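Local coordinates for serine racemase (Enterococcus faecalis, PDB 4ECL), which belongs to the alanine racemase family, its cytoplasmic part combining an N-terminal TIM-barrel domain with a C-terminal domain rich in beta strands, at residues E99-L104 against K121-I126; A155-H160 against L194-V199; S181-L186 against V199-S204. One frame throughout, in Å; residues are numbered along the deposited sequence.

Interaction 1 of 3, residues E99-L104 against K121-I126; sequences ELTQTL and KAHIKI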
ATOM      1  N   GLU A  99       2.502 -10.938  26.931  1.00 26.30           N
ATOM      2  CA  GLU A  99       2.708  -9.806  27.835  1.00 27.57           C
ATOM      3  C   GLU A  99       2.514  -8.473  27.134  1.00 22.00           C
ATOM      4  O   GLU A  99       3.290  -7.543  27.314  1.00 25.75           O
ATOM      5  CB  GLU A  99       4.098  -9.852  28.459  1.00 32.48           C
ATOM      6  CG  GLU A  99       4.309 -10.956  29.478  1.00 43.64           C
ATOM      7  CD  GLU A  99       5.692 -10.878  30.120  1.00 55.96           C
ATOM      8  OE1 GLU A  99       6.363 -11.928  30.236  1.00 61.62           O
ATOM      9  OE2 GLU A  99       6.112  -9.760  30.500  1.00 55.98           O
ATOM     10  N   LEU A 100       1.478  -8.390  26.319  1.00 23.64           N
ATOM     11  CA  LEU A 100       1.161  -7.151  25.636  1.00 23.65           C
ATOM     12  C   LEU A 100       0.255  -6.288  26.507  1.00 29.37           C
ATOM     13  O   LEU A 100      -0.594  -6.807  27.216  1.00 31.94           O
ATOM     14  CB  LEU A 100       0.493  -7.474  24.305  1.00 20.00           C
ATOM     15  CG  LEU A 100       1.405  -8.388  23.476  1.00 20.67           C
ATOM     16  CD1 LEU A 100       0.715  -8.887  22.218  1.00 18.91           C
ATOM     17  CD2 LEU A 100       2.713  -7.664  23.133  1.00 17.64           C
ATOM     18  N   THR A 101       0.458  -4.976  26.470  1.00 24.34           N
ATOM     19  CA  THR A 101      -0.387  -4.047  27.209  1.00 25.15           C
ATOM     20  C   THR A 101      -1.504  -3.600  26.276  1.00 28.39           C
ATOM     21  O   THR A 101      -1.227  -3.193  25.140  1.00 23.24           O
ATOM     22  CB  THR A 101       0.417  -2.815  27.688  1.00 30.05           C
ATOM     23  OG1 THR A 101       1.541  -3.250  28.463  1.00 32.31           O
ATOM     24  CG2 THR A 101      -0.451  -1.913  28.543  1.00 28.72           C
ATOM     25  N   GLN A 102      -2.756  -3.697  26.744  1.00 28.80           N
ATOM     26  CA  GLN A 102      -3.923  -3.409  25.910  1.00 23.04           C
ATOM     27  C   GLN A 102      -4.573  -2.067  26.227  1.00 22.86           C
ATOM     28  O   GLN A 102      -4.733  -1.709  27.398  1.00 21.56           O
ATOM     29  CB  GLN A 102      -4.958  -4.527  26.052  1.00 25.29           C
ATOM     30  CG  GLN A 102      -6.255  -4.271  25.304  1.00 21.87           C
ATOM     31  CD  GLN A 102      -6.044  -4.146  23.817  1.00 24.24           C
ATOM     32  OE1 GLN A 102      -5.303  -4.931  23.224  1.00 19.81           O
ATOM     33  NE2 GLN A 102      -6.681  -3.152  23.201  1.00 20.82           N
ATOM     34  N   THR A 103      -4.950  -1.319  25.191  1.00 19.64           N
ATOM     35  CA  THR A 103      -5.719  -0.091  25.404  1.00 22.87           C
ATOM     36  C   THR A 103      -7.183  -0.408  25.737  1.00 29.22           C
ATOM     37  O   THR A 103      -7.845  -1.149  25.008  1.00 26.37           O
ATOM     38  CB  THR A 103      -5.710   0.811  24.167  1.00 24.62           C
ATOM     39  OG1 THR A 103      -4.397   1.349  23.967  1.00 25.90           O
ATOM     40  CG2 THR A 103      -6.711   1.954  24.323  1.00 16.43           C
ATOM     41  N   LEU A 104      -7.682   0.154  26.839  1.00 30.49           N
ATOM     42  CA  LEU A 104      -9.102   0.055  27.178  1.00 26.67           C
ATOM     43  C   LEU A 104      -9.881   1.113  26.403  1.00 20.55           C
ATOM     44  O   LEU A 104      -9.867   2.295  26.747  1.00 20.37           O
ATOM     45  CB  LEU A 104      -9.307   0.228  28.688  1.00 22.84           C
ATOM     46  CG  LEU A 104      -8.581  -0.828  29.517  1.00 24.76           C
ATOM     47  CD1 LEU A 104      -8.867  -0.650  31.000  1.00 30.56           C
ATOM     48  CD2 LEU A 104      -8.990  -2.225  29.047  1.00 27.64           C
ATOM     49  N   LYS A 121      -2.192  -6.555  31.362  1.00 26.77           N
ATOM     50  CA  LYS A 121      -1.811  -5.176  31.652  1.00 27.89           C
ATOM     51  C   LYS A 121      -2.521  -4.224  30.690  1.00 26.70           C
ATOM     52  O   LYS A 121      -2.709  -4.547  29.523  1.00 25.65           O
ATOM     53  CB  LYS A 121      -0.299  -4.990  31.542  1.00 31.87           C
ATOM     54  CG  LYS A 121       0.483  -5.288  32.805  1.00 43.72           C
ATOM     55  CD  LYS A 121       1.795  -4.500  32.808  1.00 49.76           C
ATOM     56  CE  LYS A 121       2.633  -4.799  34.044  1.00 54.81           C
ATOM     57  NZ  LYS A 121       3.106  -6.215  34.062  1.00 57.07           N
ATOM     58  N   ALA A 122      -2.897  -3.040  31.160  1.00 25.49           N
ATOM     59  CA  ALA A 122      -3.672  -2.152  30.305  1.00 27.47           C
ATOM     60  C   ALA A 122      -3.383  -0.682  30.512  1.00 24.11           C
ATOM     61  O   ALA A 122      -2.875  -0.281  31.555  1.00 26.45           O
ATOM     62  CB  ALA A 122      -5.168  -2.413  30.519  1.00 31.84           C
ATOM     63  N   HIS A 123      -3.714   0.120  29.508  1.00 23.17           N
ATOM     64  CA  HIS A 123      -3.773   1.569  29.677  1.00 23.60           C
ATOM     65  C   HIS A 123      -5.180   1.977  29.301  1.00 28.60           C
ATOM     66  O   HIS A 123      -5.687   1.566  28.248  1.00 22.95           O
ATOM     67  CB  HIS A 123      -2.798   2.308  28.759  1.00 19.01           C
ATOM     68  CG  HIS A 123      -1.368   2.194  29.167  1.00 21.60           C
ATOM     69  ND1 HIS A 123      -0.416   3.118  28.789  1.00 23.32           N
ATOM     70  CD2 HIS A 123      -0.718   1.266  29.909  1.00 25.30           C
ATOM     71  CE1 HIS A 123       0.757   2.765  29.283  1.00 26.56           C
ATOM     72  NE2 HIS A 123       0.602   1.644  29.966  1.00 27.20           N
ATOM     73  N   ILE A 124      -5.824   2.775  30.152  1.00 23.56           N
ATOM     74  CA  ILE A 124      -7.168   3.232  29.820  1.00 27.47           C
ATOM     75  C   ILE A 124      -7.076   4.479  28.950  1.00 24.09           C
ATOM     76  O   ILE A 124      -6.264   5.366  29.201  1.00 21.58           O
ATOM     77  CB  ILE A 124      -8.046   3.473  31.078  1.00 22.99           C
ATOM     78  CG1 ILE A 124      -9.414   4.024  30.677  1.00 23.69           C
ATOM     79  CG2 ILE A 124      -7.353   4.422  32.043  1.00 25.58           C
ATOM     80  CD1 ILE A 124     -10.471   3.962  31.826  1.00 25.99           C
ATOM     81  N   LYS A 125      -7.893   4.528  27.906  1.00 23.25           N
ATOM     82  CA  LYS A 125      -7.891   5.673  27.019  1.00 20.11           C
ATOM     83  C   LYS A 125      -9.038   6.591  27.368  1.00 18.79           C
ATOM     84  O   LYS A 125     -10.154   6.139  27.632  1.00 22.24           O
ATOM     85  CB  LYS A 125      -7.983   5.236  25.542  1.00 20.91           C
ATOM     86  CG  LYS A 125      -7.880   6.412  24.571  1.00 24.42           C
ATOM     87  CD  LYS A 125      -7.470   6.008  23.164  1.00 34.50           C
ATOM     88  CE  LYS A 125      -7.131   7.254  22.334  1.00 37.45           C
ATOM     89  NZ  LYS A 125      -6.557   6.937  20.991  1.00 39.23           N
ATOM     90  N   ILE A 126      -8.778   7.887  27.374  1.00 19.28           N
ATOM     91  CA  ILE A 126      -9.846   8.834  27.661  1.00 23.72           C
ATOM     92  C   ILE A 126     -10.126   9.642  26.413  1.00 27.57           C
ATOM     93  O   ILE A 126      -9.216  10.213  25.829  1.00 23.80           O
ATOM     94  CB  ILE A 126      -9.450   9.822  28.780  1.00 23.61           C
ATOM     95  CG1 ILE A 126      -8.889   9.086  30.002  1.00 23.58           C
ATOM     96  CG2 ILE A 126     -10.650  10.675  29.182  1.00 21.53           C
ATOM     97  CD1 ILE A 126      -9.943   8.311  30.783  1.00 23.63           C
TER
HETATM   98  O   HOH W   1      -0.755  -8.312  29.491  1.00 38.23           O
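Thr101-Leu104 and Lys121-Lys125 form a parallel strand pair of the TIM-barrel domain, two beta strands of a beta-alpha-beta unit whose intervening helix is 107-114. Their axes diverge by 29°, a twist in keeping with a barrel wall. Four backbone hydrogen bonds close the seam in the alternating fashion of parallel sheets. Gln102 bonds on either side of Ala122, its N giving to Lys121 O at 2.9 Å and its O receiving His123 N. Leu104 does the same around Ile124, with its N 2.8 Å from His123 O and its O accepting from Lys125 N. Next to Thr101, a water bridges the backbones, donating to Leu100 O and accepting from Lys121 N.

The side chains divide between two faces. On one, CG2 of Thr101, set anti to its backbone N, comes obliquely to within 3.5 Å of CD2 of the His123 imidazole, whose ND1 is hydrogen-bonded to His200 NE2. Thr103 rests CG2 against Lys125 CB at 3.7 Å and commits OG1 to Ile83 O. On the other face, Leu104 straddles the Ala122 methyl: Leu104 CG lies 3.9 Å from Ala122 CB, with both CD1 and CD2 close by. Gln102 bends at chi2 (62°), and its NE2 reaches Thr103 O at 2.9 Å; Thr87 and Gly85 also hold this amide.

Strand 80-83 flanks strand 101-104, and strand 152-158 flanks 120-127. Leu104 and Gln102 pack on helix 107-114, Ile124 on helix 140-146, so the face carrying Gln102, Leu104 and Ile124 looks toward the helical layer.

Interaction 2 of 3, residues A155-H160 against L194-V199; sequences AGIFTH and LNIPKV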
ATOM      1  N   ALA A 155      -2.088   0.290  34.074  1.00 31.78           N
ATOM      2  CA  ALA A 155      -0.722   0.769  34.273  1.00 32.78           C
ATOM      3  C   ALA A 155      -0.526   2.155  33.663  1.00 32.32           C
ATOM      4  O   ALA A 155       0.527   2.774  33.810  1.00 30.08           O
ATOM      5  CB  ALA A 155       0.282  -0.232  33.680  1.00 28.68           C
ATOM      6  N   GLY A 156      -1.550   2.639  32.972  1.00 28.72           N
ATOM      7  CA  GLY A 156      -1.500   3.968  32.410  1.00 22.15           C
ATOM      8  C   GLY A 156      -2.847   4.501  31.994  1.00 24.28           C
ATOM      9  O   GLY A 156      -3.848   3.780  31.950  1.00 31.18           O
ATOM     10  N   ILE A 157      -2.876   5.786  31.691  1.00 21.05           N
ATOM     11  CA  ILE A 157      -4.094   6.440  31.256  1.00 22.78           C
ATOM     12  C   ILE A 157      -3.667   7.500  30.254  1.00 20.08           C
ATOM     13  O   ILE A 157      -2.673   8.187  30.465  1.00 25.95           O
ATOM     14  CB  ILE A 157      -4.870   7.046  32.454  1.00 25.05           C
ATOM     15  CG1 ILE A 157      -5.968   7.985  31.975  1.00 26.26           C
ATOM     16  CG2 ILE A 157      -3.944   7.769  33.391  1.00 26.16           C
ATOM     17  CD1 ILE A 157      -6.991   8.273  33.049  1.00 31.42           C
ATOM     18  N   PHE A 158      -4.388   7.614  29.148  1.00 21.95           N
ATOM     19  CA  PHE A 158      -3.924   8.487  28.086  1.00 23.55           C
ATOM     20  C   PHE A 158      -5.026   9.055  27.223  1.00 22.48           C
ATOM     21  O   PHE A 158      -6.168   8.599  27.290  1.00 22.49           O
ATOM     22  CB  PHE A 158      -2.861   7.775  27.230  1.00 23.05           C
ATOM     23  CG  PHE A 158      -3.396   6.718  26.278  1.00 23.11           C
ATOM     24  CD1 PHE A 158      -3.697   5.436  26.726  1.00 22.92           C
ATOM     25  CD2 PHE A 158      -3.513   6.989  24.924  1.00 21.21           C
ATOM     26  CE1 PHE A 158      -4.149   4.465  25.849  1.00 23.81           C
ATOM     27  CE2 PHE A 158      -3.961   6.020  24.032  1.00 21.55           C
ATOM     28  CZ  PHE A 158      -4.276   4.758  24.487  1.00 25.13           C
ATOM     29  N   THR A 159      -4.666  10.061  26.424  1.00 21.62           N
ATOM     30  CA  THR A 159      -5.567  10.631  25.430  1.00 26.28           C
ATOM     31  C   THR A 159      -4.790  11.084  24.187  1.00 28.67           C
ATOM     32  O   THR A 159      -3.562  11.129  24.202  1.00 30.44           O
ATOM     33  CB  THR A 159      -6.404  11.794  26.024  1.00 35.97           C
ATOM     34  OG1 THR A 159      -7.499  12.115  25.143  1.00 29.85           O
ATOM     35  CG2 THR A 159      -5.531  13.022  26.275  1.00 26.11           C
ATOM     36  N   HIS A 160      -5.503  11.385  23.105  1.00 27.61           N
ATOM     37  CA  HIS A 160      -4.880  11.881  21.885  1.00 26.48           C
ATOM     38  C   HIS A 160      -5.360  13.295  21.605  1.00 24.73           C
ATOM     39  O   HIS A 160      -6.558  13.573  21.694  1.00 24.11           O
ATOM     40  CB  HIS A 160      -5.238  10.992  20.687  1.00 34.44           C
ATOM     41  CG  HIS A 160      -4.225   9.928  20.391  1.00 46.84           C
ATOM     42  ND1 HIS A 160      -4.215   8.708  21.033  1.00 51.57           N
ATOM     43  CD2 HIS A 160      -3.187   9.904  19.522  1.00 53.23           C
ATOM     44  CE1 HIS A 160      -3.217   7.975  20.570  1.00 52.13           C
ATOM     45  NE2 HIS A 160      -2.576   8.678  19.653  1.00 56.24           N
ATOM     46  N   LEU A 194      -7.914   7.421  44.297  1.00 42.90           N
ATOM     47  CA  LEU A 194      -7.119   6.693  43.308  1.00 40.91           C
ATOM     48  C   LEU A 194      -5.743   7.327  43.128  1.00 41.35           C
ATOM     49  O   LEU A 194      -5.643   8.542  42.940  1.00 41.64           O
ATOM     50  CB  LEU A 194      -7.849   6.647  41.974  1.00 40.33           C
ATOM     51  CG  LEU A 194      -7.199   5.718  40.953  1.00 48.01           C
ATOM     52  CD1 LEU A 194      -7.333   4.270  41.409  1.00 47.26           C
ATOM     53  CD2 LEU A 194      -7.803   5.925  39.573  1.00 49.57           C
ATOM     54  N   ASN A 195      -4.689   6.511  43.212  1.00 41.25           N
ATOM     55  CA  ASN A 195      -3.339   6.929  42.825  1.00 41.69           C
ATOM     56  C   ASN A 195      -3.137   6.766  41.317  1.00 44.35           C
ATOM     57  O   ASN A 195      -3.178   5.650  40.794  1.00 45.27           O
ATOM     58  CB  ASN A 195      -2.275   6.119  43.569  1.00 47.14           C
ATOM     59  CG  ASN A 195      -2.341   6.308  45.078  1.00 59.86           C
ATOM     60  OD1 ASN A 195      -2.721   7.374  45.572  1.00 58.29           O
ATOM     61  ND2 ASN A 195      -1.964   5.269  45.818  1.00 67.88           N
ATOM     62  N   ILE A 196      -2.919   7.882  40.630  1.00 39.67           N
ATOM     63  CA  ILE A 196      -2.820   7.908  39.174  1.00 37.66           C
ATOM     64  C   ILE A 196      -1.637   7.084  38.647  1.00 37.27           C
ATOM     65  O   ILE A 196      -0.526   7.173  39.171  1.00 33.35           O
ATOM     66  CB  ILE A 196      -2.708   9.370  38.674  1.00 39.07           C
ATOM     67  CG1 ILE A 196      -3.772  10.243  39.343  1.00 41.49           C
ATOM     68  CG2 ILE A 196      -2.816   9.454  37.154  1.00 34.39           C
ATOM     69  CD1 ILE A 196      -5.199   9.757  39.125  1.00 44.37           C
ATOM     70  N   PRO A 197      -1.875   6.265  37.612  1.00 35.03           N
ATOM     71  CA  PRO A 197      -0.778   5.547  36.941  1.00 32.02           C
ATOM     72  C   PRO A 197       0.014   6.446  35.979  1.00 33.78           C
ATOM     73  O   PRO A 197      -0.108   7.673  36.047  1.00 33.47           O
ATOM     74  CB  PRO A 197      -1.510   4.453  36.165  1.00 26.58           C
ATOM     75  CG  PRO A 197      -2.843   5.052  35.856  1.00 26.63           C
ATOM     76  CD  PRO A 197      -3.193   5.883  37.078  1.00 28.97           C
ATOM     77  N   LYS A 198       0.820   5.847  35.101  1.00 30.32           N
ATOM     78  CA  LYS A 198       1.571   6.616  34.115  1.00 29.64           C
ATOM     79  C   LYS A 198       0.651   7.364  33.155  1.00 30.98           C
ATOM     80  O   LYS A 198      -0.394   6.855  32.741  1.00 36.12           O
ATOM     81  CB  LYS A 198       2.535   5.711  33.342  1.00 28.17           C
ATOM     82  CG  LYS A 198       3.507   4.967  34.247  1.00 33.51           C
ATOM     83  CD  LYS A 198       4.604   4.274  33.450  1.00 34.86           C
ATOM     84  CE  LYS A 198       5.706   3.770  34.369  1.00 43.82           C
ATOM     85  NZ  LYS A 198       6.924   3.410  33.585  1.00 56.77           N
ATOM     86  N   VAL A 199       1.046   8.582  32.810  1.00 23.77           N
ATOM     87  CA  VAL A 199       0.234   9.441  31.957  1.00 22.56           C
ATOM     88  C   VAL A 199       0.916   9.718  30.617  1.00 24.16           C
ATOM     89  O   VAL A 199       2.127   9.964  30.568  1.00 25.98           O
ATOM     90  CB  VAL A 199      -0.033  10.787  32.656  1.00 24.97           C
ATOM     91  CG1 VAL A 199      -0.699  11.771  31.713  1.00 31.18           C
ATOM     92  CG2 VAL A 199      -0.888  10.580  33.923  1.00 24.31           C
TER
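Ile157 and Lys198 meet where the short strand 198-200 pairs with strand 152-158 within the beta-alpha-beta unit that runs through helix 169-191, and the contact illustrates how a parallel pairing starts just after a proline. Two backbone hydrogen bonds define it. Ile157 N gives to Lys198 O at 2.9 Å, whereas the bond from Lys198 N to Ala155 O is weak, 3.3 Å long and bent to 144°. Both involve Lys198, which thereby spans Gly156, its partner in the register.

Weaker polar contacts supplement these bonds. Gly156 CA lies 3.1 Å from Lys198 O, so this carbonyl faces a C-H as well as an N-H. One residue further on, Val199 CA approaches Ile157 O at 3.5 Å with an angle of 158° at the hydrogen, while the amide N of Val199 is used by Asp216.

The apolar contacts gather on one branch. With CG1 of Ile157 anti to the backbone N (chi1 167°), CG2 falls between N and the carbonyl carbon, and there it meets Pro197 CG at 3.8 Å, as well as the CG2 methyls of Ile196 and Val199. The proline ring also lies against the backbone: Pro197 CB is 3.5 Å from Ala155 C. The aliphatic start of Lys198 passes the same carbonyl, Lys198 CB being 3.6 Å from Ala155 O, before the extended chain carries its amine away.

The register thus rests on one good backbone bond and one weak one, supported by apolar contacts of Ile157 and Pro197, while CD1 of Ile157 reaches on to Leu186 of helix 169-191.

Interaction 3 of 3, residues S181-L186 against V199-S204; sequences SFYKVL and VHIQSS. With SO4 (sulfate ion), chain G.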
ATOM      1  N   SER A 181      -9.610  19.103  30.102  1.00 28.44           N
ATOM      2  CA  SER A 181     -10.581  18.046  30.362  1.00 32.38           C
ATOM      3  C   SER A 181      -9.875  16.828  30.921  1.00 30.32           C
ATOM      4  O   SER A 181     -10.390  16.149  31.801  1.00 27.45           O
ATOM      5  CB  SER A 181     -11.298  17.642  29.073  1.00 42.88           C
ATOM      6  OG  SER A 181     -11.840  18.776  28.426  1.00 51.07           O
ATOM      7  N   PHE A 182      -8.692  16.545  30.390  1.00 24.90           N
ATOM      8  CA  PHE A 182      -7.967  15.350  30.785  1.00 21.20           C
ATOM      9  C   PHE A 182      -7.564  15.391  32.261  1.00 27.90           C
ATOM     10  O   PHE A 182      -7.713  14.408  32.987  1.00 27.48           O
ATOM     11  CB  PHE A 182      -6.728  15.158  29.901  1.00 20.81           C
ATOM     12  CG  PHE A 182      -5.999  13.883  30.168  1.00 22.78           C
ATOM     13  CD1 PHE A 182      -6.483  12.680  29.678  1.00 27.55           C
ATOM     14  CD2 PHE A 182      -4.831  13.883  30.904  1.00 21.73           C
ATOM     15  CE1 PHE A 182      -5.811  11.496  29.923  1.00 28.05           C
ATOM     16  CE2 PHE A 182      -4.161  12.705  31.157  1.00 24.19           C
ATOM     17  CZ  PHE A 182      -4.651  11.511  30.669  1.00 24.31           C
ATOM     18  N   TYR A 183      -7.031  16.525  32.701  1.00 31.75           N
ATOM     19  CA  TYR A 183      -6.576  16.637  34.084  1.00 33.57           C
ATOM     20  C   TYR A 183      -7.741  16.789  35.055  1.00 32.76           C
ATOM     21  O   TYR A 183      -7.637  16.418  36.228  1.00 29.11           O
ATOM     22  CB  TYR A 183      -5.547  17.758  34.237  1.00 33.60           C
ATOM     23  CG  TYR A 183      -4.206  17.373  33.643  1.00 36.75           C
ATOM     24  CD1 TYR A 183      -3.407  16.417  34.258  1.00 37.51           C
ATOM     25  CD2 TYR A 183      -3.752  17.942  32.460  1.00 34.76           C
ATOM     26  CE1 TYR A 183      -2.192  16.046  33.719  1.00 35.09           C
ATOM     27  CE2 TYR A 183      -2.531  17.578  31.914  1.00 32.34           C
ATOM     28  CZ  TYR A 183      -1.753  16.629  32.551  1.00 35.13           C
ATOM     29  OH  TYR A 183      -0.530  16.255  32.025  1.00 32.47           O
ATOM     30  N   LYS A 184      -8.854  17.319  34.560  1.00 32.95           N
ATOM     31  CA  LYS A 184     -10.080  17.322  35.353  1.00 35.76           C
ATOM     32  C   LYS A 184     -10.435  15.885  35.734  1.00 32.02           C
ATOM     33  O   LYS A 184     -10.745  15.607  36.900  1.00 31.25           O
ATOM     34  CB  LYS A 184     -11.225  17.998  34.604  1.00 39.17           C
ATOM     35  CG  LYS A 184     -11.162  19.515  34.618  1.00 45.15           C
ATOM     36  CD  LYS A 184     -12.380  20.136  33.936  1.00 55.61           C
ATOM     37  CE  LYS A 184     -12.450  21.649  34.156  1.00 62.15           C
ATOM     38  NZ  LYS A 184     -11.194  22.358  33.751  1.00 66.21           N
ATOM     39  N   VAL A 185     -10.362  14.976  34.762  1.00 33.05           N
ATOM     40  CA  VAL A 185     -10.578  13.554  35.030  1.00 32.70           C
ATOM     41  C   VAL A 185      -9.609  13.039  36.088  1.00 32.96           C
ATOM     42  O   VAL A 185     -10.016  12.375  37.047  1.00 32.23           O
ATOM     43  CB  VAL A 185     -10.391  12.683  33.788  1.00 30.09           C
ATOM     44  CG1 VAL A 185     -10.363  11.206  34.190  1.00 26.44           C
ATOM     45  CG2 VAL A 185     -11.489  12.947  32.753  1.00 28.59           C
ATOM     46  N   LEU A 186      -8.327  13.341  35.904  1.00 27.08           N
ATOM     47  CA  LEU A 186      -7.296  12.926  36.851  1.00 31.97           C
ATOM     48  C   LEU A 186      -7.558  13.450  38.273  1.00 35.71           C
ATOM     49  O   LEU A 186      -7.416  12.711  39.251  1.00 35.12           O
ATOM     50  CB  LEU A 186      -5.914  13.376  36.380  1.00 29.30           C
ATOM     51  CG  LEU A 186      -5.425  12.843  35.034  1.00 28.25           C
ATOM     52  CD1 LEU A 186      -3.909  12.944  34.957  1.00 27.45           C
ATOM     53  CD2 LEU A 186      -5.871  11.416  34.821  1.00 27.80           C
ATOM     54  N   VAL A 199       1.046   8.582  32.810  1.00 23.77           N
ATOM     55  CA  VAL A 199       0.234   9.441  31.957  1.00 22.56           C
ATOM     56  C   VAL A 199       0.916   9.718  30.617  1.00 24.16           C
ATOM     57  O   VAL A 199       2.127   9.964  30.568  1.00 25.98           O
ATOM     58  CB  VAL A 199      -0.033  10.787  32.656  1.00 24.97           C
ATOM     59  CG1 VAL A 199      -0.699  11.771  31.713  1.00 31.18           C
ATOM     60  CG2 VAL A 199      -0.888  10.580  33.923  1.00 24.31           C
ATOM     61  N   HIS A 200       0.144   9.691  29.533  1.00 21.87           N
ATOM     62  CA  HIS A 200       0.641  10.228  28.274  1.00 23.52           C
ATOM     63  C   HIS A 200      -0.448  10.901  27.445  1.00 27.51           C
ATOM     64  O   HIS A 200      -1.569  10.437  27.382  1.00 30.16           O
ATOM     65  CB  HIS A 200       1.460   9.195  27.478  1.00 18.58           C
ATOM     66  CG  HIS A 200       0.800   7.855  27.319  1.00 21.86           C
ATOM     67  ND1 HIS A 200       0.289   7.413  26.117  1.00 21.13           N
ATOM     68  CD2 HIS A 200       0.622   6.838  28.197  1.00 24.84           C
ATOM     69  CE1 HIS A 200      -0.199   6.193  26.266  1.00 18.84           C
ATOM     70  NE2 HIS A 200      -0.016   5.824  27.521  1.00 20.66           N
ATOM     71  N   ILE A 201      -0.091  12.015  26.824  1.00 30.27           N
ATOM     72  CA  ILE A 201      -1.034  12.898  26.151  1.00 19.83           C
ATOM     73  C   ILE A 201      -0.466  13.251  24.778  1.00 23.72           C
ATOM     74  O   ILE A 201      -1.206  13.483  23.818  1.00 20.88           O
ATOM     75  CB  ILE A 201      -1.190  14.204  26.988  1.00 22.64           C
ATOM     76  CG1 ILE A 201      -1.915  13.909  28.298  1.00 25.01           C
ATOM     77  CG2 ILE A 201      -1.942  15.300  26.238  1.00 25.74           C
ATOM     78  CD1 ILE A 201      -1.666  14.982  29.355  1.00 28.22           C
ATOM     79  N   GLN A 202       0.863  13.278  24.687  1.00 17.00           N
ATOM     80  CA  GLN A 202       1.534  13.811  23.499  1.00 16.54           C
ATOM     81  C   GLN A 202       1.958  12.788  22.455  1.00 19.06           C
ATOM     82  O   GLN A 202       2.506  11.718  22.762  1.00 19.61           O
ATOM     83  CB  GLN A 202       2.774  14.619  23.896  1.00 15.80           C
ATOM     84  CG  GLN A 202       2.503  15.774  24.833  1.00 19.09           C
ATOM     85  CD  GLN A 202       3.641  15.984  25.782  1.00 23.41           C
ATOM     86  OE1 GLN A 202       3.865  15.169  26.682  1.00 22.48           O
ATOM     87  NE2 GLN A 202       4.406  17.054  25.566  1.00 23.17           N
ATOM     88  N   SER A 203       1.715  13.153  21.206  1.00 15.85           N
ATOM     89  CA  SER A 203       2.387  12.518  20.093  1.00 23.93           C
ATOM     90  C   SER A 203       3.487  13.481  19.646  1.00 22.31           C
ATOM     91  O   SER A 203       3.855  14.368  20.420  1.00 21.36           O
ATOM     92  CB  SER A 203       1.391  12.214  18.977  1.00 28.33           C
ATOM     93  OG  SER A 203       0.483  11.222  19.409  1.00 41.94           O
ATOM     94  N   SER A 204       4.006  13.319  18.420  1.00 23.36           N
ATOM     95  CA  SER A 204       5.126  14.149  17.933  1.00 20.70           C
ATOM     96  C   SER A 204       4.896  15.652  18.088  1.00 21.56           C
ATOM     97  O   SER A 204       5.734  16.359  18.632  1.00 21.37           O
ATOM     98  CB  SER A 204       5.464  13.863  16.455  1.00 19.77           C
ATOM     99  OG  SER A 204       5.986  12.555  16.258  1.00 18.62           O
TER
HETATM  100  S   SO4 G 403       2.678  11.020  15.269  0.91 29.94           S
HETATM  101  O1  SO4 G 403       1.675  10.129  15.861  0.91 26.34           O
HETATM  102  O2  SO4 G 403       3.784  11.192  16.210  0.91 23.07           O
HETATM  103  O3  SO4 G 403       3.156  10.403  14.034  0.91 35.19           O
HETATM  104  O4  SO4 G 403       2.064  12.306  14.952  0.91 31.25           O
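Tyr183 OH stands only 3.2 Å from Ile201 CD1, a hydroxyl pressed close to a methyl in a contact that is otherwise purely apolar between helix 169-191 and residues Val199 and Ile201. Here the helix packs against the strand that follows it, the helix-to-strand half of a beta-alpha-beta unit of the barrel. That same methyl touches Phe182 CD2 at 3.7 Å, lying in the notch where the two rings meet, for Phe182 CD2 stands 4.2 Å above the centre of the Tyr183 ring. Ile201 CG1 lies over one face of Phe182, 4.2 Å from the ring centroid and 27° off the normal, a CH-pi contact; Val199 CG1 instead sits at the edge, near the ring plane, 3.6 Å from Phe182 CE2. CB of Phe182 points toward the strand and CG lies anti to the backbone N (chi1 -175°). One turn later Leu186 CD1 and Val199 CG2 meet tip to tip.

Further along, Ser204 N and OG grip O2 of a sulfate ion, probably from the crystallisation liquor, also hydrogen-bonded by Gly221 N, Val222 N and Tyr42 OH. Methyls and rings thus fasten the helix, and directional polar groups take over at the sulfate.

How the interactions relate
All three interactions lie in the same parallel barrel sheet and its helical coat. Interaction 1 is buried in the wall and relies on a regular backbone ladder; interaction 2, nearer the surface, pairs a shorter strand with fewer bonds; interaction 3 is buried again, but joins helix to strand through side chains. Interactions 2 and 3 belong to one beta-alpha-beta unit and share Val199, which faces both the neighbouring strand and the helix, so one residue takes part in backbone pairing on the one hand and side-chain packing on the other. Strands 120-127 and 152-158 carry interaction 1 into interaction 2, with Ala155 N bonded to Ala122 O.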